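Local coordinates for protein aminoglycoside acetyltransferase meta-AAC0020 (Uncultured bacterium, PDB 5F47) that probably transfers an acetyl group from acetyl-coenzyme A to aminoglycoside antibiotics, as a dimeric GNAT-fold enzyme linked to antibiotic resistance, at residues P22-L27 with E46-L51; Y58-L63 with N112-E117; L77-S82 with G119-F124; N97-G102 with D131-D136; F137-S140 with A145-Q148. All coordinates share one frame; numbering follows the deposited sequence.

Contact 1 of 5, residues P22-L27 with E46-L51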
# COMPACT_ATOMS: atom_id res chain seq x y z
N PRO B 22 -10.35 9.75 19.76
CA PRO B 22 -10.60 11.18 19.54
C PRO B 22 -9.51 11.89 18.74
O PRO B 22 -9.84 12.70 17.88
CB PRO B 22 -10.67 11.75 20.97
CG PRO B 22 -11.15 10.61 21.78
CD PRO B 22 -10.45 9.42 21.20
N LYS B 23 -8.24 11.59 19.01
CA LYS B 23 -7.16 12.20 18.24
C LYS B 23 -7.16 11.69 16.81
O LYS B 23 -6.83 12.43 15.89
CB LYS B 23 -5.81 11.94 18.90
CG LYS B 23 -5.59 12.79 20.15
CD LYS B 23 -4.31 12.40 20.87
CE LYS B 23 -4.12 13.20 22.15
NZ LYS B 23 -2.99 12.66 22.96
N PHE B 24 -7.54 10.43 16.61
CA PHE B 24 -7.63 9.85 15.26
C PHE B 24 -8.68 10.62 14.45
O PHE B 24 -8.43 11.00 13.30
CB PHE B 24 -7.97 8.36 15.36
CG PHE B 24 -7.86 7.58 14.07
CD1 PHE B 24 -7.06 8.00 13.01
CD2 PHE B 24 -8.58 6.40 13.93
CE1 PHE B 24 -6.99 7.24 11.83
CE2 PHE B 24 -8.50 5.64 12.79
CZ PHE B 24 -7.72 6.05 11.73
N ILE B 25 -9.83 10.87 15.07
CA ILE B 25 -10.90 11.62 14.41
C ILE B 25 -10.44 13.05 14.11
O ILE B 25 -10.70 13.57 13.02
CB ILE B 25 -12.18 11.61 15.26
CG1 ILE B 25 -12.76 10.20 15.23
CG2 ILE B 25 -13.22 12.62 14.73
CD1 ILE B 25 -13.95 10.00 16.15
N GLN B 26 -9.74 13.68 15.05
CA GLN B 26 -9.17 15.01 14.78
C GLN B 26 -8.24 14.98 13.57
O GLN B 26 -8.28 15.89 12.73
CB GLN B 26 -8.40 15.53 15.99
CG GLN B 26 -9.23 16.05 17.14
CD GLN B 26 -8.35 16.53 18.27
OE1 GLN B 26 -7.57 17.48 18.12
NE2 GLN B 26 -8.45 15.87 19.42
N LEU B 27 -7.40 13.95 13.48
CA LEU B 27 -6.51 13.84 12.34
C LEU B 27 -7.29 13.66 11.04
O LEU B 27 -6.95 14.28 10.03
CB LEU B 27 -5.52 12.68 12.52
CG LEU B 27 -4.53 12.55 11.36
CD1 LEU B 27 -3.67 13.81 11.21
CD2 LEU B 27 -3.64 11.32 11.53
N GLU B 46 -17.35 2.86 15.43
CA GLU B 46 -17.09 1.43 15.56
C GLU B 46 -16.06 0.99 14.52
O GLU B 46 -15.11 0.26 14.83
CB GLU B 46 -18.39 0.64 15.39
CG GLU B 46 -18.21 -0.87 15.35
CD GLU B 46 -19.53 -1.60 15.16
OE1 GLU B 46 -20.59 -0.97 15.38
OE2 GLU B 46 -19.50 -2.80 14.81
N HIS B 47 -16.24 1.44 13.29
CA HIS B 47 -15.30 1.11 12.22
C HIS B 47 -13.92 1.71 12.49
O HIS B 47 -12.88 1.04 12.36
CB HIS B 47 -15.83 1.59 10.86
CG HIS B 47 -14.82 1.44 9.76
ND1 HIS B 47 -14.51 0.21 9.22
CD2 HIS B 47 -14.02 2.34 9.15
CE1 HIS B 47 -13.58 0.37 8.30
NE2 HIS B 47 -13.24 1.65 8.25
N LEU B 48 -13.90 2.99 12.86
CA LEU B 48 -12.63 3.66 13.07
C LEU B 48 -11.88 3.06 14.26
O LEU B 48 -10.65 2.96 14.22
CB LEU B 48 -12.85 5.16 13.27
CG LEU B 48 -13.37 5.92 12.04
CD1 LEU B 48 -13.60 7.39 12.39
CD2 LEU B 48 -12.39 5.78 10.87
N GLN B 49 -12.61 2.65 15.29
CA GLN B 49 -11.96 2.03 16.44
C GLN B 49 -11.34 0.69 16.04
O GLN B 49 -10.23 0.37 16.45
CB GLN B 49 -12.95 1.81 17.59
CG GLN B 49 -12.30 1.23 18.85
CD GLN B 49 -11.31 2.19 19.48
OE1 GLN B 49 -11.68 3.29 19.89
NE2 GLN B 49 -10.04 1.77 19.57
N LYS B 50 -12.06 -0.08 15.23
CA LYS B 50 -11.56 -1.36 14.75
C LYS B 50 -10.26 -1.19 13.98
O LYS B 50 -9.30 -1.95 14.15
CB LYS B 50 -12.61 -2.04 13.87
CG LYS B 50 -12.32 -3.49 13.51
CD LYS B 50 -13.51 -4.14 12.81
CE LYS B 50 -13.17 -5.52 12.26
NZ LYS B 50 -14.36 -6.20 11.65
N LEU B 51 -10.22 -0.18 13.11
CA LEU B 51 -8.99 0.13 12.39
C LEU B 51 -7.84 0.53 13.32
O LEU B 51 -6.73 0.02 13.20
CB LEU B 51 -9.27 1.22 11.35
CG LEU B 51 -8.07 1.79 10.58
CD1 LEU B 51 -7.33 0.67 9.87
CD2 LEU B 51 -8.55 2.84 9.59
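Phe24 and Leu48 meet where two helices of the GNAT fold cross, their CA atoms 8.3 Å apart, and the aromatic ring does most of the touching. It presents its edge: CE2 lies 3.7 Å from the backbone oxygen of Leu48, near the ring plane, and CZ rests 3.9 Å from the CD2 methyl of Leu51. With CG anti to the backbone N (chi1 -170°), Phe24 sends its ring out toward the second helix. One residue on, Ile25 sets its CG1 at 4.1 Å from Leu48 CD1, the two side chains crossing at about a right angle. The side chains that meet are all apolar, and the axes of the 22-27 and 46-51 segments stay 10.7 Å apart at 105°, so these few side chains fill the gap. Tyr80 of the second subunit packs on Leu48. Phe24 also packs on Val59 of strand 57-64 and Leu51 on Phe57 of the same strand, which seats both helices on the sheet.

Contact 2 of 5, residues Y58-L63 with N112-E117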
# COMPACT_ATOMS: atom_id res chain seq x y z
N TYR B 58 -0.56 2.02 12.01
CA TYR B 58 0.01 2.94 13.00
C TYR B 58 -0.14 4.39 12.56
O TYR B 58 0.18 4.74 11.43
CB TYR B 58 1.48 2.64 13.26
CG TYR B 58 1.74 1.36 13.99
CD1 TYR B 58 1.61 1.29 15.37
CD2 TYR B 58 2.15 0.22 13.31
CE1 TYR B 58 1.86 0.11 16.06
CE2 TYR B 58 2.41 -0.95 13.99
CZ TYR B 58 2.26 -1.00 15.36
OH TYR B 58 2.52 -2.17 16.04
N VAL B 59 -0.58 5.22 13.50
CA VAL B 59 -0.85 6.63 13.27
C VAL B 59 0.09 7.46 14.12
O VAL B 59 0.24 7.21 15.32
CB VAL B 59 -2.30 6.99 13.63
CG1 VAL B 59 -2.59 8.44 13.30
CG2 VAL B 59 -3.29 6.09 12.89
N PHE B 60 0.75 8.44 13.51
CA PHE B 60 1.59 9.36 14.27
C PHE B 60 1.01 10.75 14.17
O PHE B 60 0.61 11.17 13.08
CB PHE B 60 3.03 9.34 13.74
CG PHE B 60 3.73 8.03 13.94
CD1 PHE B 60 3.49 6.97 13.08
CD2 PHE B 60 4.62 7.86 14.98
CE1 PHE B 60 4.12 5.76 13.26
CE2 PHE B 60 5.27 6.64 15.16
CZ PHE B 60 4.99 5.59 14.30
N VAL B 61 0.95 11.46 15.28
CA VAL B 61 0.40 12.81 15.27
C VAL B 61 1.33 13.85 15.87
O VAL B 61 2.23 13.55 16.66
CB VAL B 61 -0.96 12.88 16.01
CG1 VAL B 61 -1.96 11.93 15.36
CG2 VAL B 61 -0.81 12.56 17.50
N ALA B 62 1.10 15.09 15.46
CA ALA B 62 1.81 16.23 16.03
C ALA B 62 0.82 17.06 16.82
O ALA B 62 -0.28 17.35 16.34
CB ALA B 62 2.46 17.06 14.95
N LEU B 63 1.21 17.45 18.03
CA LEU B 63 0.31 18.14 18.94
C LEU B 63 0.91 19.44 19.41
O LEU B 63 2.09 19.49 19.77
CB LEU B 63 0.01 17.26 20.15
CG LEU B 63 -0.85 16.02 19.93
CD1 LEU B 63 -0.32 14.88 20.77
CD2 LEU B 63 -2.28 16.34 20.29
N ASN B 112 10.00 6.74 10.84
CA ASN B 112 11.09 5.87 10.39
C ASN B 112 11.89 5.31 11.56
O ASN B 112 12.37 4.18 11.48
CB ASN B 112 11.99 6.61 9.41
CG ASN B 112 11.29 6.88 8.10
OD1 ASN B 112 10.20 6.35 7.86
ND2 ASN B 112 11.90 7.69 7.25
N GLN B 113 12.05 6.08 12.63
CA GLN B 113 12.70 5.58 13.83
C GLN B 113 11.91 4.41 14.43
O GLN B 113 12.49 3.40 14.84
CB GLN B 113 12.82 6.70 14.86
CG GLN B 113 13.44 6.27 16.19
CD GLN B 113 14.88 5.82 16.07
OE1 GLN B 113 15.63 6.29 15.21
NE2 GLN B 113 15.29 4.90 16.95
N PHE B 114 10.59 4.55 14.49
CA PHE B 114 9.73 3.48 15.00
C PHE B 114 9.89 2.17 14.22
O PHE B 114 10.07 1.10 14.81
CB PHE B 114 8.28 3.95 14.97
CG PHE B 114 7.28 2.91 15.39
CD1 PHE B 114 7.16 2.55 16.73
CD2 PHE B 114 6.43 2.33 14.46
CE1 PHE B 114 6.22 1.60 17.12
CE2 PHE B 114 5.49 1.39 14.85
CZ PHE B 114 5.39 1.03 16.16
N TYR B 115 9.85 2.26 12.89
CA TYR B 115 9.90 1.06 12.08
C TYR B 115 11.32 0.51 12.03
O TYR B 115 11.52 -0.70 11.85
CB TYR B 115 9.34 1.35 10.69
CG TYR B 115 7.83 1.43 10.70
CD1 TYR B 115 7.07 0.33 11.09
CD2 TYR B 115 7.18 2.57 10.29
CE1 TYR B 115 5.68 0.38 11.08
CE2 TYR B 115 5.77 2.64 10.27
CZ TYR B 115 5.05 1.54 10.67
OH TYR B 115 3.67 1.58 10.66
N THR B 116 12.31 1.38 12.22
CA THR B 116 13.70 0.90 12.33
C THR B 116 13.88 0.03 13.57
O THR B 116 14.51 -1.04 13.52
CB THR B 116 14.71 2.08 12.39
OG1 THR B 116 14.64 2.84 11.18
CG2 THR B 116 16.14 1.58 12.58
N GLU B 117 13.34 0.49 14.69
CA GLU B 117 13.42 -0.25 15.94
C GLU B 117 12.74 -1.61 15.82
O GLU B 117 13.18 -2.59 16.43
CB GLU B 117 12.80 0.57 17.08
CG GLU B 117 13.60 1.81 17.47
CD GLU B 117 12.80 2.81 18.29
OE1 GLU B 117 11.55 2.71 18.34
OE2 GLU B 117 13.42 3.71 18.89
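Phe114, its CG anti to the backbone N (chi1 176°), drives its ring from helix 103-117 toward strand 57-64, where Tyr58 and Phe60 turn theirs to meet it, each with CG anti to its own carbonyl carbon. The result is an aromatic cluster of three rings. Phe114 stands edge-on over one face of Tyr58 in a T-shaped pair, centroids 4.8 Å apart and planes at 65°; its CE2 lies 3.7 Å above the plane of the Tyr58 ring, over the centre. Phe60 repeats the relation the other way round. Its own edge is directed at the face of Phe114 in an offset T-shaped pair, and Phe60 CZ comes within 3.6 Å of Phe114 CD2. Phe114 thus gives its edge to one neighbour and its face to the other. In the GNAT fold this is a helix packed across the central beta-sheet, here with the short segments running at 144° to each other. Phe114 also lies over one face of the Tyr115 ring, while the Tyr115 hydroxyl reaches across to the strand, OH 3.3 Å from Tyr58 CD2. That hydroxyl is hydrogen-bonded to Ser74 OG on the adjacent strand 67-77, and the same serine oxygen also bonds to Tyr58 O, so Ser74 links the Tyr115 hydroxyl to the backbone of Tyr58. Tyr115 and Thr116 also pack on Leu156 of the second subunit.

Contact 3 of 5, residues L77-S82 with G119-F124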
# COMPACT_ATOMS: atom_id res chain seq x y z
N LEU B 77 3.07 -3.83 5.71
CA LEU B 77 2.93 -4.85 4.68
C LEU B 77 3.98 -5.95 4.88
O LEU B 77 5.16 -5.76 4.56
CB LEU B 77 3.09 -4.22 3.29
CG LEU B 77 2.21 -3.01 2.96
CD1 LEU B 77 2.53 -2.50 1.55
CD2 LEU B 77 0.71 -3.30 3.11
N GLU B 78 3.55 -7.08 5.43
CA GLU B 78 4.42 -8.24 5.54
C GLU B 78 4.80 -8.71 4.14
O GLU B 78 3.93 -8.79 3.27
CB GLU B 78 3.75 -9.35 6.32
CG GLU B 78 3.46 -8.99 7.76
CD GLU B 78 4.68 -9.01 8.66
OE1 GLU B 78 4.61 -8.40 9.75
OE2 GLU B 78 5.70 -9.64 8.29
N GLN B 79 6.08 -9.01 3.94
CA GLN B 79 6.60 -9.38 2.62
C GLN B 79 6.75 -10.87 2.38
O GLN B 79 6.92 -11.66 3.32
CB GLN B 79 7.98 -8.77 2.38
CG GLN B 79 8.01 -7.25 2.40
CD GLN B 79 9.33 -6.75 1.89
OE1 GLN B 79 9.54 -6.64 0.68
NE2 GLN B 79 10.27 -6.49 2.81
N TYR B 80 6.72 -11.26 1.11
CA TYR B 80 7.12 -12.61 0.72
C TYR B 80 8.54 -12.63 0.14
O TYR B 80 9.06 -13.70 -0.13
CB TYR B 80 6.11 -13.22 -0.28
CG TYR B 80 5.64 -12.24 -1.33
CD1 TYR B 80 6.33 -12.08 -2.53
CD2 TYR B 80 4.49 -11.47 -1.12
CE1 TYR B 80 5.90 -11.18 -3.48
CE2 TYR B 80 4.06 -10.56 -2.06
CZ TYR B 80 4.76 -10.42 -3.24
OH TYR B 80 4.32 -9.51 -4.17
N TYR B 81 9.16 -11.46 -0.04
CA TYR B 81 10.56 -11.41 -0.48
C TYR B 81 11.56 -11.38 0.68
O TYR B 81 12.76 -11.59 0.47
CB TYR B 81 10.79 -10.17 -1.36
CG TYR B 81 10.07 -10.17 -2.69
CD1 TYR B 81 10.10 -11.27 -3.53
CD2 TYR B 81 9.35 -9.05 -3.09
CE1 TYR B 81 9.43 -11.25 -4.75
CE2 TYR B 81 8.69 -9.01 -4.31
CZ TYR B 81 8.74 -10.11 -5.13
OH TYR B 81 8.08 -10.10 -6.35
N SER B 82 11.08 -11.10 1.89
CA SER B 82 11.93 -10.97 3.07
C SER B 82 11.08 -11.19 4.31
O SER B 82 9.87 -10.95 4.29
CB SER B 82 12.54 -9.57 3.12
OG SER B 82 13.17 -9.32 4.37
N GLY B 119 12.71 -3.32 13.16
CA GLY B 119 13.47 -4.13 12.22
C GLY B 119 12.82 -4.28 10.86
O GLY B 119 12.99 -5.31 10.19
N PHE B 120 12.08 -3.26 10.43
CA PHE B 120 11.53 -3.25 9.08
C PHE B 120 12.62 -3.00 8.04
O PHE B 120 13.69 -2.44 8.35
CB PHE B 120 10.46 -2.15 8.94
CG PHE B 120 9.11 -2.53 9.47
CD1 PHE B 120 8.97 -3.25 10.65
CD2 PHE B 120 7.98 -2.15 8.78
CE1 PHE B 120 7.69 -3.58 11.14
CE2 PHE B 120 6.71 -2.48 9.26
CZ PHE B 120 6.57 -3.20 10.44
N GLU B 121 12.35 -3.39 6.79
CA GLU B 121 13.31 -3.21 5.72
C GLU B 121 13.30 -1.77 5.22
O GLU B 121 14.35 -1.19 4.92
CB GLU B 121 13.04 -4.16 4.53
CG GLU B 121 14.13 -4.02 3.44
CD GLU B 121 13.88 -4.82 2.16
OE1 GLU B 121 14.61 -4.61 1.17
OE2 GLU B 121 12.96 -5.65 2.11
N GLU B 122 12.11 -1.20 5.13
CA GLU B 122 11.92 -0.01 4.31
C GLU B 122 10.60 0.64 4.64
O GLU B 122 9.63 -0.05 4.95
CB GLU B 122 11.95 -0.41 2.84
CG GLU B 122 11.77 0.70 1.84
CD GLU B 122 11.58 0.13 0.45
OE1 GLU B 122 10.47 0.24 -0.09
OE2 GLU B 122 12.55 -0.45 -0.08
N VAL B 123 10.57 1.96 4.57
CA VAL B 123 9.34 2.73 4.64
C VAL B 123 9.17 3.38 3.29
O VAL B 123 10.14 3.89 2.75
CB VAL B 123 9.40 3.79 5.75
CG1 VAL B 123 8.17 4.66 5.77
CG2 VAL B 123 9.61 3.15 7.13
N PHE B 124 7.97 3.38 2.71
CA PHE B 124 7.77 4.12 1.47
C PHE B 124 6.51 4.98 1.49
O PHE B 124 5.61 4.78 2.32
CB PHE B 124 7.78 3.18 0.24
CG PHE B 124 6.64 2.18 0.19
CD1 PHE B 124 6.70 1.00 0.90
CD2 PHE B 124 5.53 2.43 -0.59
CE1 PHE B 124 5.65 0.06 0.84
CE2 PHE B 124 4.50 1.49 -0.68
CZ PHE B 124 4.56 0.32 0.03
O HOH W 1 12.10 -6.84 -0.22
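The irregular chain of 77-82 passes 119-124 with its nearest CA atoms, those of Ser82 and Glu121, still 8.3 Å apart, so long side chains must close the gap. Gln79 and Glu121 do so with extended chains that cross at about a right angle. Gln79 NE2 gives a nearly straight hydrogen bond to Glu121 OE2, 2.9 Å long with an angle of 176° at the hydrogen. The oxygen lies in the amide plane and is approached nearly along its C-O axis. A water closes the arrangement into a ring, donating to Gln79 OE1 at 2.7 Å and to Glu121 OE2 at 2.8 Å, so that one carboxylate oxygen receives two bonds. Gln79 NE2 also donates to Lys84 O, which, with the Glu121 bond, helps fix the rotation of the amide. Strand 86-94 lies between the segments, its backbone bonded to Leu77 and Phe124; with helix 103-117, ending in a Schellman motif at Gly119, and strand 122-128 it forms a beta-alpha-beta crossover. At the other end of the contact, Leu77 CD1 sits at the edge of the Phe124 ring, 3.8 Å from CZ, and Phe124 stacks on Tyr88. Val123 and Phe124 pair antiparallel with a strand of the second subunit.

Contact 4 of 5, residues N97-G102 with D131-D136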
# COMPACT_ATOMS: atom_id res chain seq x y z
N ASN B 97 -1.94 26.38 8.93
CA ASN B 97 -1.44 27.44 9.80
C ASN B 97 -0.06 27.15 10.38
O ASN B 97 0.62 28.06 10.87
CB ASN B 97 -2.42 27.70 10.95
CG ASN B 97 -3.67 28.41 10.49
OD1 ASN B 97 -3.66 29.15 9.50
ND2 ASN B 97 -4.77 28.18 11.19
N TRP B 98 0.34 25.88 10.35
CA TRP B 98 1.59 25.48 10.98
C TRP B 98 2.58 24.80 10.04
O TRP B 98 3.50 24.12 10.49
CB TRP B 98 1.31 24.55 12.17
CG TRP B 98 0.38 25.13 13.21
CD1 TRP B 98 -0.96 24.89 13.33
CD2 TRP B 98 0.72 26.03 14.28
NE1 TRP B 98 -1.47 25.58 14.40
CE2 TRP B 98 -0.46 26.29 15.00
CE3 TRP B 98 1.91 26.64 14.69
CZ2 TRP B 98 -0.49 27.14 16.11
CZ3 TRP B 98 1.88 27.47 15.78
CH2 TRP B 98 0.69 27.72 16.48
N GLN B 99 2.41 25.00 8.74
CA GLN B 99 3.26 24.35 7.75
C GLN B 99 4.61 25.05 7.66
O GLN B 99 4.74 26.19 8.10
CB GLN B 99 2.58 24.32 6.38
CG GLN B 99 1.40 23.35 6.30
CD GLN B 99 0.76 23.31 4.93
OE1 GLN B 99 0.89 24.24 4.13
NE2 GLN B 99 0.05 22.22 4.65
N ARG B 100 5.59 24.36 7.08
CA ARG B 100 6.95 24.89 6.93
C ARG B 100 7.55 25.34 8.25
O ARG B 100 8.23 26.36 8.31
CB ARG B 100 6.97 26.04 5.92
CG ARG B 100 6.04 25.86 4.72
CD ARG B 100 5.84 27.17 3.96
NE ARG B 100 5.20 26.95 2.67
CZ ARG B 100 5.85 26.58 1.57
NH1 ARG B 100 7.17 26.39 1.60
NH2 ARG B 100 5.19 26.40 0.43
N GLN B 101 7.30 24.57 9.31
CA GLN B 101 7.86 24.82 10.63
C GLN B 101 8.41 23.53 11.24
O GLN B 101 8.47 23.39 12.46
CB GLN B 101 6.81 25.44 11.56
CG GLN B 101 6.27 26.78 11.07
CD GLN B 101 5.49 27.53 12.13
OE1 GLN B 101 5.99 27.81 13.22
NE2 GLN B 101 4.24 27.85 11.82
N GLY B 102 8.78 22.59 10.37
CA GLY B 102 9.42 21.35 10.77
C GLY B 102 8.53 20.22 11.26
O GLY B 102 9.02 19.15 11.64
N ASP B 131 1.52 17.56 -7.24
CA ASP B 131 1.52 18.14 -5.90
C ASP B 131 2.90 18.68 -5.55
O ASP B 131 3.69 18.03 -4.85
CB ASP B 131 1.10 17.09 -4.87
CG ASP B 131 0.78 17.68 -3.52
OD1 ASP B 131 1.23 18.81 -3.21
OD2 ASP B 131 0.10 16.98 -2.74
N ASP B 132 3.18 19.88 -6.05
CA ASP B 132 4.50 20.47 -5.92
C ASP B 132 4.91 20.64 -4.46
O ASP B 132 6.06 20.39 -4.11
CB ASP B 132 4.53 21.82 -6.64
CG ASP B 132 4.19 21.70 -8.11
OD1 ASP B 132 4.74 20.79 -8.77
OD2 ASP B 132 3.35 22.49 -8.60
N TYR B 133 3.97 21.04 -3.62
CA TYR B 133 4.27 21.24 -2.20
C TYR B 133 4.75 19.93 -1.56
O TYR B 133 5.74 19.92 -0.84
CB TYR B 133 3.06 21.78 -1.44
CG TYR B 133 3.27 21.81 0.07
CD1 TYR B 133 3.89 22.90 0.69
CD2 TYR B 133 2.88 20.74 0.87
CE1 TYR B 133 4.09 22.92 2.06
CE2 TYR B 133 3.09 20.75 2.23
CZ TYR B 133 3.69 21.84 2.83
OH TYR B 133 3.89 21.84 4.19
N ALA B 134 4.03 18.85 -1.82
CA ALA B 134 4.36 17.58 -1.20
C ALA B 134 5.69 17.04 -1.71
O ALA B 134 6.48 16.47 -0.95
CB ALA B 134 3.25 16.57 -1.45
N LEU B 135 5.94 17.24 -3.00
CA LEU B 135 7.19 16.75 -3.59
C LEU B 135 8.39 17.47 -2.97
O LEU B 135 9.39 16.83 -2.62
CB LEU B 135 7.19 16.95 -5.10
CG LEU B 135 6.17 16.11 -5.87
CD1 LEU B 135 6.18 16.49 -7.34
CD2 LEU B 135 6.48 14.64 -5.71
N ASP B 136 8.30 18.78 -2.83
CA ASP B 136 9.42 19.50 -2.24
C ASP B 136 9.60 19.05 -0.80
O ASP B 136 10.72 18.94 -0.33
CB ASP B 136 9.22 21.01 -2.33
CG ASP B 136 10.54 21.75 -2.47
OD1 ASP B 136 11.35 21.38 -3.36
OD2 ASP B 136 10.78 22.70 -1.70
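The loop between strand 86-94 and helix 103-117 carries, from Gln99 on, the GNAT motif Q/R-x-x-G-x-G/A, which in this family binds the pyrophosphate of coenzyme A and probably does so here. It meets the first turn of helix 132-138 through Gln99, Arg100 and Tyr133. Tyr133 reaches across the gap because its CG is anti to the backbone N (chi1 172°). Its hydroxyl end abuts the flat amide of Gln99: OH lies 3.5 Å from Gln99 CD and 3.6 Å from Gln99 CB, with amide and ring planes only 14° apart. This is a van der Waals contact. Gln99 NE2 is hydrogen-bonded to Val94 O, which helps hold the amide in place. Arg100, poorly ordered, comes to a different part of the same ring. As modelled, its NH2 stands at the ring edge, 3.7 Å from Tyr133 CD1, while CE1 lies 3.9 Å above one face of the guanidinium, toward its rim. The planes are 76° apart, so the ring turns its edge to the cation's flat side and this is not a cation-pi stack. Asp131 is the N-cap of the helix, its OD1 accepting from Ala134 N at 3.1 Å. Gln99 is thus anchored through its amide, whereas the disorder of Arg100 and its lack of a directional bond to the tyrosine are consistent with a loosely held guanidinium.

Contact 5 of 5, residues F137-S140 with A145-Q148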
# COMPACT_ATOMS: atom_id res chain seq x y z
N PHE B 137 8.50 18.76 -0.11
CA PHE B 137 8.59 18.27 1.26
C PHE B 137 9.32 16.93 1.35
O PHE B 137 10.29 16.79 2.12
CB PHE B 137 7.20 18.11 1.91
CG PHE B 137 7.26 17.37 3.21
CD1 PHE B 137 7.76 18.00 4.36
CD2 PHE B 137 6.96 16.01 3.27
CE1 PHE B 137 7.87 17.30 5.54
CE2 PHE B 137 7.09 15.32 4.45
CZ PHE B 137 7.54 15.95 5.58
N TYR B 138 8.88 15.93 0.58
CA TYR B 138 9.50 14.62 0.72
C TYR B 138 10.97 14.66 0.30
O TYR B 138 11.81 13.98 0.89
CB TYR B 138 8.73 13.55 -0.07
CG TYR B 138 7.43 13.19 0.61
CD1 TYR B 138 7.42 12.59 1.86
CD2 TYR B 138 6.22 13.46 0.00
CE1 TYR B 138 6.23 12.27 2.49
CE2 TYR B 138 5.02 13.15 0.64
CZ TYR B 138 5.04 12.56 1.89
OH TYR B 138 3.86 12.23 2.53
N ARG B 139 11.30 15.50 -0.67
CA ARG B 139 12.68 15.60 -1.12
C ARG B 139 13.58 16.24 -0.08
O ARG B 139 14.80 16.21 -0.22
CB ARG B 139 12.74 16.35 -2.44
CG ARG B 139 12.19 15.50 -3.57
CD ARG B 139 11.84 16.32 -4.81
NE ARG B 139 11.41 15.43 -5.89
CZ ARG B 139 10.70 15.80 -6.95
NH1 ARG B 139 10.29 17.06 -7.08
NH2 ARG B 139 10.37 14.90 -7.88
N SER B 140 12.98 16.80 0.97
CA SER B 140 13.73 17.43 2.06
C SER B 140 13.91 16.51 3.27
O SER B 140 14.42 16.93 4.31
CB SER B 140 13.05 18.72 2.50
OG SER B 140 11.92 18.46 3.34
N ALA B 145 15.80 7.09 -2.19
CA ALA B 145 15.61 7.27 -3.61
C ALA B 145 14.20 7.73 -3.92
O ALA B 145 13.30 7.68 -3.06
CB ALA B 145 15.92 5.98 -4.36
N GLU B 146 14.02 8.19 -5.15
CA GLU B 146 12.71 8.50 -5.70
C GLU B 146 12.58 7.86 -7.07
O GLU B 146 13.56 7.76 -7.83
CB GLU B 146 12.46 10.01 -5.75
CG GLU B 146 13.34 10.81 -6.69
CD GLU B 146 12.88 12.27 -6.76
OE1 GLU B 146 12.25 12.65 -7.78
OE2 GLU B 146 13.17 13.01 -5.81
N GLU B 147 11.37 7.41 -7.36
CA GLU B 147 11.04 6.74 -8.62
C GLU B 147 9.82 7.37 -9.26
O GLU B 147 8.83 7.65 -8.58
CB GLU B 147 10.78 5.24 -8.38
CG GLU B 147 11.99 4.53 -7.77
CD GLU B 147 11.79 3.04 -7.51
OE1 GLU B 147 10.64 2.57 -7.49
OE2 GLU B 147 12.82 2.34 -7.33
N GLN B 148 9.89 7.60 -10.57
CA GLN B 148 8.74 8.10 -11.32
C GLN B 148 7.82 6.96 -11.68
O GLN B 148 8.23 6.05 -12.39
CB GLN B 148 9.20 8.80 -12.59
CG GLN B 148 9.97 10.07 -12.34
CD GLN B 148 9.06 11.19 -11.84
OE1 GLN B 148 7.94 11.38 -12.34
NE2 GLN B 148 9.55 11.94 -10.87
O HOH W 2 8.93 14.91 -10.51
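Arg139 and Glu146 meet with their flat ends in nearly parallel planes, guanidinium and carboxylate only 4° apart, although the side chains that carry them cross at about a right angle. The grip is side-on and bidentate. Arg139 NE donates to Glu146 OE2 at 3.0 Å, and Arg139 NH2 donates to Glu146 OE1 at 2.9 Å. Both oxygens are met on their syn sides. The two planes are slightly displaced, each partner lying somewhat out of the other's plane, consistent with the bent bonds: the N-H...O angle is 146° at NH2 and similar at NE. On the strand side, Glu146 holds CG between the backbone N and the carbonyl carbon (chi1 65°) and then runs extended to its carboxylate. Arg139 extends from CG to NE to meet it. Behind the arginine the chain turns tightly, and Phe137 O accepts from both Ser140 N and Ser140 OG. The bridge spans a short connection between helix 132-138 and strand 145-155, whose residues 145-148 pair antiparallel with a strand of the second subunit. Two bonds, one to each oxygen, limit rotation of the carboxylate against the guanidinium. Since Arg139 is exposed, solvent probably screens the charges in part. A water in the guanidinium plane accepts from Arg139 NH2 at 3.0 Å and from Gln148 NE2 at 3.1 Å, extending the polar link to a second residue of the strand.

Overall arrangement
Five contacts illustrate how chemistry varies with place in the fold of one GNAT chain. Contacts 1 and 3 are buried and contact 2 partly so, whereas contacts 4 and 5 lie at the surface. Contact 1 is aliphatic and aromatic, contact 2 almost wholly aromatic, and the two meet where Leu27 and Phe24 pack on Val59, on the side of strand 57-64 away from helix 103-117. Contact 3 adds an amide-carboxylate bond with a bridging water and adjoins contact 2 through Val123, which packs against Tyr115. Contact 4 uses the first turn of helix 132-138 for tyrosine packing, contact 5 the residues that follow on from it for a salt bridge. All but contact 4, which barely reaches it through Leu135, touch the second subunit more broadly.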